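Putative type VI secretion protein (Escherichia coli, PDB 6SK0) forms the trimeric VgrG spike that tips the type VI secretion system and loads and inhibits a phospholipase effector. Local coordinates at the interface of chains A and B. Sequence-based numbering; all coordinates share one arbitrary frame. Chains: chain A/B, Putative type VI secretion protein.

Contact 1: the interface of chains A and B. Residues chain A 670-675; chain B 594, 678-683.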
ATOM      1  N   VAL A 670      -4.988   3.472  12.115  1.00 35.91           N
ATOM      2  CA  VAL A 670      -4.632   3.530  13.519  1.00 35.91           C
ATOM      3  C   VAL A 670      -3.119   3.586  13.582  1.00 35.91           C
ATOM      4  O   VAL A 670      -2.436   2.651  13.156  1.00 35.91           O
ATOM      5  CB  VAL A 670      -5.180   2.344  14.321  1.00 35.91           C
ATOM      6  CG1 VAL A 670      -4.925   2.566  15.799  1.00 35.91           C
ATOM      7  CG2 VAL A 670      -6.643   2.173  14.058  1.00 35.91           C
ATOM      8  N   ALA A 671      -2.598   4.692  14.081  1.00 37.27           N
ATOM      9  CA  ALA A 671      -1.178   4.854  14.315  1.00 37.27           C
ATOM     10  C   ALA A 671      -0.943   4.900  15.812  1.00 37.27           C
ATOM     11  O   ALA A 671      -1.657   5.599  16.535  1.00 37.27           O
ATOM     12  CB  ALA A 671      -0.643   6.118  13.645  1.00 37.27           C
ATOM     13  N   GLU A 672       0.044   4.142  16.273  1.00 40.44           N
ATOM     14  CA  GLU A 672       0.398   4.190  17.681  1.00 40.44           C
ATOM     15  C   GLU A 672       0.948   5.557  18.056  1.00 40.44           C
ATOM     16  O   GLU A 672       0.662   6.071  19.141  1.00 40.44           O
ATOM     17  CB  GLU A 672       1.403   3.090  18.002  1.00 40.44           C
ATOM     18  CG  GLU A 672       1.749   2.982  19.464  1.00 40.44           C
ATOM     19  CD  GLU A 672       0.561   2.587  20.314  1.00 40.44           C
ATOM     20  OE1 GLU A 672      -0.321   1.865  19.813  1.00 40.44           O
ATOM     21  OE2 GLU A 672       0.507   2.998  21.487  1.00 40.44           O
ATOM     22  N   GLY A 673       1.713   6.171  17.165  1.00 39.71           N
ATOM     23  CA  GLY A 673       2.229   7.495  17.419  1.00 39.71           C
ATOM     24  C   GLY A 673       1.348   8.574  16.835  1.00 39.71           C
ATOM     25  O   GLY A 673       0.256   8.833  17.341  1.00 39.71           O
ATOM     26  N   ALA A 674       1.804   9.203  15.766  1.00 38.13           N
ATOM     27  CA  ALA A 674       1.118  10.347  15.199  1.00 38.13           C
ATOM     28  C   ALA A 674       0.467   9.994  13.870  1.00 38.13           C
ATOM     29  O   ALA A 674       0.856   9.043  13.194  1.00 38.13           O
ATOM     30  CB  ALA A 674       2.082  11.518  15.007  1.00 38.13           C
ATOM     31  N   VAL A 675      -0.543  10.768  13.515  1.00 36.18           N
ATOM     32  CA  VAL A 675      -1.078  10.808  12.166  1.00 36.18           C
ATOM     33  C   VAL A 675      -0.751  12.181  11.613  1.00 36.18           C
ATOM     34  O   VAL A 675      -1.126  13.202  12.199  1.00 36.18           O
ATOM     35  CB  VAL A 675      -2.586  10.535  12.138  1.00 36.18           C
ATOM     36  CG1 VAL A 675      -3.144  10.793  10.756  1.00 36.18           C
ATOM     37  CG2 VAL A 675      -2.875   9.120  12.594  1.00 36.18           C
TER
ATOM     38  N   MET B 594      -4.783  -2.762  17.541  1.00 44.11           N
ATOM     39  CA  MET B 594      -5.184  -1.444  17.074  1.00 44.11           C
ATOM     40  C   MET B 594      -6.682  -1.363  16.847  1.00 44.11           C
ATOM     41  O   MET B 594      -7.275  -0.297  17.003  1.00 44.11           O
ATOM     42  CB  MET B 594      -4.432  -1.086  15.800  1.00 44.11           C
ATOM     43  CG  MET B 594      -2.981  -0.844  16.053  1.00 44.11           C
ATOM     44  SD  MET B 594      -2.661   0.204  17.459  1.00 44.11           S
ATOM     45  CE  MET B 594      -1.410   1.242  16.732  1.00 44.11           C
ATOM     46  N   LEU B 678      -7.049   7.526  13.446  1.00 36.29           N
ATOM     47  CA  LEU B 678      -6.848   7.504  14.883  1.00 36.29           C
ATOM     48  C   LEU B 678      -5.359   7.509  15.183  1.00 36.29           C
ATOM     49  O   LEU B 678      -4.636   6.587  14.799  1.00 36.29           O
ATOM     50  CB  LEU B 678      -7.521   6.292  15.522  1.00 36.29           C
ATOM     51  CG  LEU B 678      -7.196   6.105  17.002  1.00 36.29           C
ATOM     52  CD1 LEU B 678      -7.637   7.304  17.838  1.00 36.29           C
ATOM     53  CD2 LEU B 678      -7.822   4.836  17.506  1.00 36.29           C
ATOM     54  N   SER B 679      -4.910   8.549  15.856  1.00 38.16           N
ATOM     55  CA  SER B 679      -3.587   8.591  16.447  1.00 38.16           C
ATOM     56  C   SER B 679      -3.721   8.237  17.918  1.00 38.16           C
ATOM     57  O   SER B 679      -4.609   8.748  18.605  1.00 38.16           O
ATOM     58  CB  SER B 679      -2.961   9.972  16.268  1.00 38.16           C
ATOM     59  OG  SER B 679      -1.841  10.134  17.104  1.00 38.16           O
ATOM     60  N   ARG B 680      -2.860   7.352  18.398  1.00 41.14           N
ATOM     61  CA  ARG B 680      -3.008   6.889  19.770  1.00 41.14           C
ATOM     62  C   ARG B 680      -2.203   7.720  20.756  1.00 41.14           C
ATOM     63  O   ARG B 680      -2.656   7.943  21.880  1.00 41.14           O
ATOM     64  CB  ARG B 680      -2.616   5.419  19.874  1.00 41.14           C
ATOM     65  CG  ARG B 680      -3.543   4.505  19.107  1.00 41.14           C
ATOM     66  CD  ARG B 680      -3.307   3.073  19.458  1.00 41.14           C
ATOM     67  NE  ARG B 680      -3.744   2.784  20.815  1.00 41.14           N
ATOM     68  CZ  ARG B 680      -3.358   1.727  21.515  1.00 41.14           C
ATOM     69  NH1 ARG B 680      -2.519   0.854  20.988  1.00 41.14           N
ATOM     70  NH2 ARG B 680      -3.821   1.543  22.739  1.00 41.14           N
ATOM     71  N   ASN B 681      -1.044   8.194  20.371  1.00 41.87           N
ATOM     72  CA  ASN B 681      -0.219   8.819  21.393  1.00 41.87           C
ATOM     73  C   ASN B 681       0.290  10.204  21.033  1.00 41.87           C
ATOM     74  O   ASN B 681       0.373  11.058  21.910  1.00 41.87           O
ATOM     75  CB  ASN B 681       0.964   7.909  21.723  1.00 41.87           C
ATOM     76  CG  ASN B 681       0.541   6.661  22.446  1.00 41.87           C
ATOM     77  OD1 ASN B 681       0.393   6.662  23.660  1.00 41.87           O
ATOM     78  ND2 ASN B 681       0.327   5.590  21.704  1.00 41.87           N
ATOM     79  N   GLN B 682       0.642  10.447  19.775  1.00 41.98           N
ATOM     80  CA  GLN B 682       1.377  11.652  19.422  1.00 41.98           C
ATOM     81  C   GLN B 682       0.541  12.644  18.628  1.00 41.98           C
ATOM     82  O   GLN B 682       1.095  13.501  17.938  1.00 41.98           O
ATOM     83  CB  GLN B 682       2.648  11.283  18.668  1.00 41.98           C
ATOM     84  CG  GLN B 682       3.655  10.569  19.542  1.00 41.98           C
ATOM     85  CD  GLN B 682       4.608   9.704  18.751  1.00 41.98           C
ATOM     86  OE1 GLN B 682       4.783   9.888  17.552  1.00 41.98           O
ATOM     87  NE2 GLN B 682       5.228   8.748  19.421  1.00 41.98           N
ATOM     88  N   GLY B 683      -0.771  12.560  18.730  1.00 39.66           N
ATOM     89  CA  GLY B 683      -1.622  13.543  18.120  1.00 39.66           C
ATOM     90  C   GLY B 683      -1.675  13.456  16.606  1.00 39.66           C
ATOM     91  O   GLY B 683      -1.147  12.555  15.966  1.00 39.66           O
TER

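Contact 2: the interface of chains A and B. Residues chain A 713-719; chain B 722-728.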
ATOM      1  N   GLN A 713     -18.773  27.547   9.326  1.00 40.44           N
ATOM      2  CA  GLN A 713     -20.133  27.793   8.888  1.00 40.44           C
ATOM      3  C   GLN A 713     -20.991  26.548   9.018  1.00 40.44           C
ATOM      4  O   GLN A 713     -20.578  25.453   8.641  1.00 40.44           O
ATOM      5  CB  GLN A 713     -20.149  28.285   7.442  1.00 40.44           C
ATOM      6  CG  GLN A 713     -21.504  28.234   6.805  1.00 40.44           C
ATOM      7  CD  GLN A 713     -21.605  29.122   5.590  1.00 40.44           C
ATOM      8  OE1 GLN A 713     -20.608  29.659   5.114  1.00 40.44           O
ATOM      9  NE2 GLN A 713     -22.818  29.296   5.090  1.00 40.44           N
ATOM     10  N   SER A 714     -22.185  26.723   9.549  1.00 41.03           N
ATOM     11  CA  SER A 714     -23.255  25.752   9.395  1.00 41.03           C
ATOM     12  C   SER A 714     -24.233  26.349   8.392  1.00 41.03           C
ATOM     13  O   SER A 714     -24.851  27.383   8.659  1.00 41.03           O
ATOM     14  CB  SER A 714     -23.923  25.432  10.724  1.00 41.03           C
ATOM     15  OG  SER A 714     -25.017  24.571  10.523  1.00 41.03           O
ATOM     16  N   SER A 715     -24.363  25.706   7.234  1.00 43.32           N
ATOM     17  CA  SER A 715     -25.154  26.280   6.152  1.00 43.32           C
ATOM     18  C   SER A 715     -26.649  26.152   6.396  1.00 43.32           C
ATOM     19  O   SER A 715     -27.427  26.950   5.870  1.00 43.32           O
ATOM     20  CB  SER A 715     -24.780  25.626   4.825  1.00 43.32           C
ATOM     21  OG  SER A 715     -25.163  24.266   4.808  1.00 43.32           O
ATOM     22  N   GLU A 716     -27.077  25.162   7.165  1.00 44.56           N
ATOM     23  CA  GLU A 716     -28.492  24.948   7.401  1.00 44.56           C
ATOM     24  C   GLU A 716     -28.835  24.725   8.861  1.00 44.56           C
ATOM     25  O   GLU A 716     -30.019  24.616   9.186  1.00 44.56           O
ATOM     26  CB  GLU A 716     -29.005  23.751   6.581  1.00 44.56           C
ATOM     27  CG  GLU A 716     -28.900  23.925   5.081  1.00 44.56           C
ATOM     28  CD  GLU A 716     -29.411  22.722   4.305  1.00 44.56           C
ATOM     29  OE1 GLU A 716     -30.110  21.874   4.896  1.00 44.56           O
ATOM     30  OE2 GLU A 716     -29.110  22.619   3.099  1.00 44.56           O
ATOM     31  N   GLY A 717     -27.856  24.652   9.743  1.00 42.34           N
ATOM     32  CA  GLY A 717     -28.100  24.330  11.129  1.00 42.34           C
ATOM     33  C   GLY A 717     -27.497  25.366  12.055  1.00 42.34           C
ATOM     34  O   GLY A 717     -27.365  26.534  11.720  1.00 42.34           O
ATOM     35  N   LYS A 718     -27.118  24.899  13.231  1.00 40.89           N
ATOM     36  CA  LYS A 718     -26.589  25.744  14.282  1.00 40.89           C
ATOM     37  C   LYS A 718     -25.080  25.617  14.379  1.00 40.89           C
ATOM     38  O   LYS A 718     -24.495  24.598  14.011  1.00 40.89           O
ATOM     39  CB  LYS A 718     -27.204  25.387  15.633  1.00 40.89           C
ATOM     40  CG  LYS A 718     -28.695  25.271  15.609  1.00 40.89           C
ATOM     41  CD  LYS A 718     -29.212  24.892  16.970  1.00 40.89           C
ATOM     42  CE  LYS A 718     -30.722  24.890  17.005  1.00 40.89           C
ATOM     43  NZ  LYS A 718     -31.226  24.361  18.304  1.00 40.89           N
ATOM     44  N   VAL A 719     -24.461  26.669  14.886  1.00 38.07           N
ATOM     45  CA  VAL A 719     -23.077  26.641  15.319  1.00 38.07           C
ATOM     46  C   VAL A 719     -23.078  26.830  16.824  1.00 38.07           C
ATOM     47  O   VAL A 719     -23.595  27.829  17.333  1.00 38.07           O
ATOM     48  CB  VAL A 719     -22.233  27.715  14.625  1.00 38.07           C
ATOM     49  CG1 VAL A 719     -20.842  27.721  15.205  1.00 38.07           C
ATOM     50  CG2 VAL A 719     -22.203  27.484  13.138  1.00 38.07           C
TER
ATOM     51  N   SER B 722     -20.410  31.624  10.947  1.00 39.53           N
ATOM     52  CA  SER B 722     -21.764  31.873  10.490  1.00 39.53           C
ATOM     53  C   SER B 722     -22.617  30.645  10.722  1.00 39.53           C
ATOM     54  O   SER B 722     -22.221  29.531  10.378  1.00 39.53           O
ATOM     55  CB  SER B 722     -21.800  32.260   9.012  1.00 39.53           C
ATOM     56  OG  SER B 722     -20.511  32.615   8.559  1.00 39.53           O
ATOM     57  N   ALA B 723     -23.776  30.860  11.311  1.00 40.73           N
ATOM     58  CA  ALA B 723     -24.782  29.833  11.456  1.00 40.73           C
ATOM     59  C   ALA B 723     -26.004  30.251  10.664  1.00 40.73           C
ATOM     60  O   ALA B 723     -26.239  31.438  10.436  1.00 40.73           O
ATOM     61  CB  ALA B 723     -25.151  29.593  12.917  1.00 40.73           C
ATOM     62  N   ASN B 724     -26.769  29.264  10.233  1.00 44.48           N
ATOM     63  CA  ASN B 724     -28.004  29.554   9.527  1.00 44.48           C
ATOM     64  C   ASN B 724     -29.161  29.725  10.498  1.00 44.48           C
ATOM     65  O   ASN B 724     -29.987  30.625  10.339  1.00 44.48           O
ATOM     66  CB  ASN B 724     -28.293  28.439   8.528  1.00 44.48           C
ATOM     67  CG  ASN B 724     -29.613  28.613   7.841  1.00 44.48           C
ATOM     68  OD1 ASN B 724     -29.751  29.427   6.937  1.00 44.48           O
ATOM     69  ND2 ASN B 724     -30.601  27.852   8.273  1.00 44.48           N
ATOM     70  N   GLN B 725     -29.224  28.883  11.517  1.00 45.31           N
ATOM     71  CA  GLN B 725     -30.336  28.884  12.449  1.00 45.31           C
ATOM     72  C   GLN B 725     -30.020  29.592  13.751  1.00 45.31           C
ATOM     73  O   GLN B 725     -30.839  30.367  14.243  1.00 45.31           O
ATOM     74  CB  GLN B 725     -30.759  27.451  12.758  1.00 45.31           C
ATOM     75  CG  GLN B 725     -31.343  26.728  11.578  1.00 45.31           C
ATOM     76  CD  GLN B 725     -31.803  25.342  11.938  1.00 45.31           C
ATOM     77  OE1 GLN B 725     -32.854  24.892  11.494  1.00 45.31           O
ATOM     78  NE2 GLN B 725     -31.016  24.654  12.751  1.00 45.31           N
ATOM     79  N   GLU B 726     -28.848  29.345  14.316  1.00 43.31           N
ATOM     80  CA  GLU B 726     -28.576  29.787  15.671  1.00 43.31           C
ATOM     81  C   GLU B 726     -27.086  29.658  15.929  1.00 43.31           C
ATOM     82  O   GLU B 726     -26.512  28.585  15.734  1.00 43.31           O
ATOM     83  CB  GLU B 726     -29.391  28.950  16.660  1.00 43.31           C
ATOM     84  CG  GLU B 726     -29.172  29.232  18.115  1.00 43.31           C
ATOM     85  CD  GLU B 726     -30.245  28.592  18.987  1.00 43.31           C
ATOM     86  OE1 GLU B 726     -30.272  27.346  19.094  1.00 43.31           O
ATOM     87  OE2 GLU B 726     -31.071  29.328  19.565  1.00 43.31           O
ATOM     88  N   LEU B 727     -26.467  30.742  16.355  1.00 40.09           N
ATOM     89  CA  LEU B 727     -25.075  30.737  16.766  1.00 40.09           C
ATOM     90  C   LEU B 727     -25.033  30.915  18.275  1.00 40.09           C
ATOM     91  O   LEU B 727     -25.506  31.926  18.799  1.00 40.09           O
ATOM     92  CB  LEU B 727     -24.292  31.834  16.055  1.00 40.09           C
ATOM     93  CG  LEU B 727     -22.773  31.683  16.009  1.00 40.09           C
ATOM     94  CD1 LEU B 727     -22.199  32.458  14.839  1.00 40.09           C
ATOM     95  CD2 LEU B 727     -22.146  32.150  17.290  1.00 40.09           C
ATOM     96  N   ILE B 728     -24.464  29.940  18.970  1.00 39.40           N
ATOM     97  CA  ILE B 728     -24.408  29.942  20.424  1.00 39.40           C
ATOM     98  C   ILE B 728     -22.962  29.820  20.868  1.00 39.40           C
ATOM     99  O   ILE B 728     -22.256  28.890  20.464  1.00 39.40           O
ATOM    100  CB  ILE B 728     -25.251  28.807  21.025  1.00 39.40           C
ATOM    101  CG1 ILE B 728     -26.707  28.950  20.608  1.00 39.40           C
ATOM    102  CG2 ILE B 728     -25.128  28.806  22.530  1.00 39.40           C
ATOM    103  CD1 ILE B 728     -27.598  27.879  21.147  1.00 39.40           C
TER

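Contact 1: the interface of chains A and B
In this triple-stranded beta-helix of the VgrG spike, the turn of chain A between strands 667-671 and 675-679 lies on the end of B strand 675-679 and the loop after it. The tight part is a parallel backbone ladder. A:Ala671 N gives its hydrogen to B:Leu678 O at 2.9 Å, nearly along the C=O axis, and A:Ala671 O takes that of B:Arg680 N at 2.8 Å. Further along, A:Gly673 O is gripped from two directions: the hydroxyl B:Ser679 OG, anti to its own backbone N, approaches in the carbonyl plane at 2.5 Å, while B:Gln682 N sits above that plane. B:Gly683 O likewise accepts from A:Val675 N at 3.1 Å, in plane, and from B:Ser679 OG above the plane. With one hydrogen, the hydroxyl probably divides it or alternates between the carbonyls, linking the loops.

Side chains lock the other end of the turn. A:Glu672 has CG anti to its backbone N (chi1 -175°) and bends at chi2, so the carboxylate crosses the B:Arg680 chain obliquely. OE1 offers its syn lone pair to NH1 of B:Arg680 at 2.7 Å in a salt bridge, with the carboxylate and guanidinium planes 86° apart. The bond is strongly bent and OE1 tilts out of the guanidinium plane, so charge probably matters more than direction. The amide of B:Asn681 lies alongside, its plane turned 44° from the carboxylate. Its ND2 makes a straight bond to A:Glu672 O on a lone pair, 2.6 Å away, and a more bent one to OE2 from above the carboxylate plane. The pull of the arginine probably keeps this carboxylate ionised.

The looser side rests on van der Waals contacts, without strong hydrogen bonds. From helix 578-600, B:Met594 crosses A:Val670 obliquely, its SD 3.7 Å from CG1, while the bent thioether brings CE up against N and OE1 of A:Glu672. At the opposite end, the extended B:Gln682 merely lays its amide against the alpha-carbon of A:Gly673.

Contact 2: the interface of chains A and B
Parallel backbone pairing carries this stretch of the intertwined, triple-stranded beta-helix, where A strands 710-714 and 718-723, with the turn joining them, run beside B strands 718-723 and 726-731. A:Ser714 N meets B:Ser722 O at 2.9 Å. Past the turn, A:Val719 is held on both its polar atoms: its N points to B:Glu726 O at 2.9 Å, and its O receives B:Ile728 N at 2.8 Å. All three bonds run nearly along the C=O axis. In the turn, B:Gln725 N reaches A:Gly717 O at 3.0 Å; the bond is straight at the hydrogen (164°), yet the donor stands above the carbonyl plane.

The charged pair is looser. A:Lys718, with CG anti to the carbonyl carbon (chi1 -48°), stretches out fully and runs alongside B:Glu726, whose CG is anti to its backbone N (chi1 177°). Both point the same way, so the lysine methylenes follow the glutamate stem until NZ meets OE1 at 3.2 Å, a salt bridge that is weak as a hydrogen bond.

Apolar and van der Waals contacts fill in between. A:Val719 turns the methyl CG2, the branch beside its backbone N, onto B:Ala723 CB at 3.6 Å. Over the turn, B:Asn724 sets CB against the carbonyl of A:Ser715 and the alpha-carbon of A:Glu716, and its ND2 bonds only weakly to A:Glu716 O. The extended B:Gln725 crosses A:Lys718 obliquely and lays NE2 over A:Gly717 CA at 3.4 Å.

Backbone pairing on both sides of a turn knits neighbouring chains of the trimer together along the shaft, which probably gives the spike the stiffness to puncture.

Contact 1 and contact 2 join the same two chains at successive levels of one shaft, the centres of their C-alpha atoms about 32 Å apart. They share no residues, but each sets a strand-turn-strand unit of chain A beside a later stretch of chain B, with bridged partners eight or nine positions further along the sequence. Strand 675-679 takes part from both chains in contact 1, as does 718-723 in contact 2. Helix 578-600 adds a side chain to contact 1; contact 2 is built from strands and turns. If the same offset pairing repeats round the trimer, the chains probably could not part without unwinding.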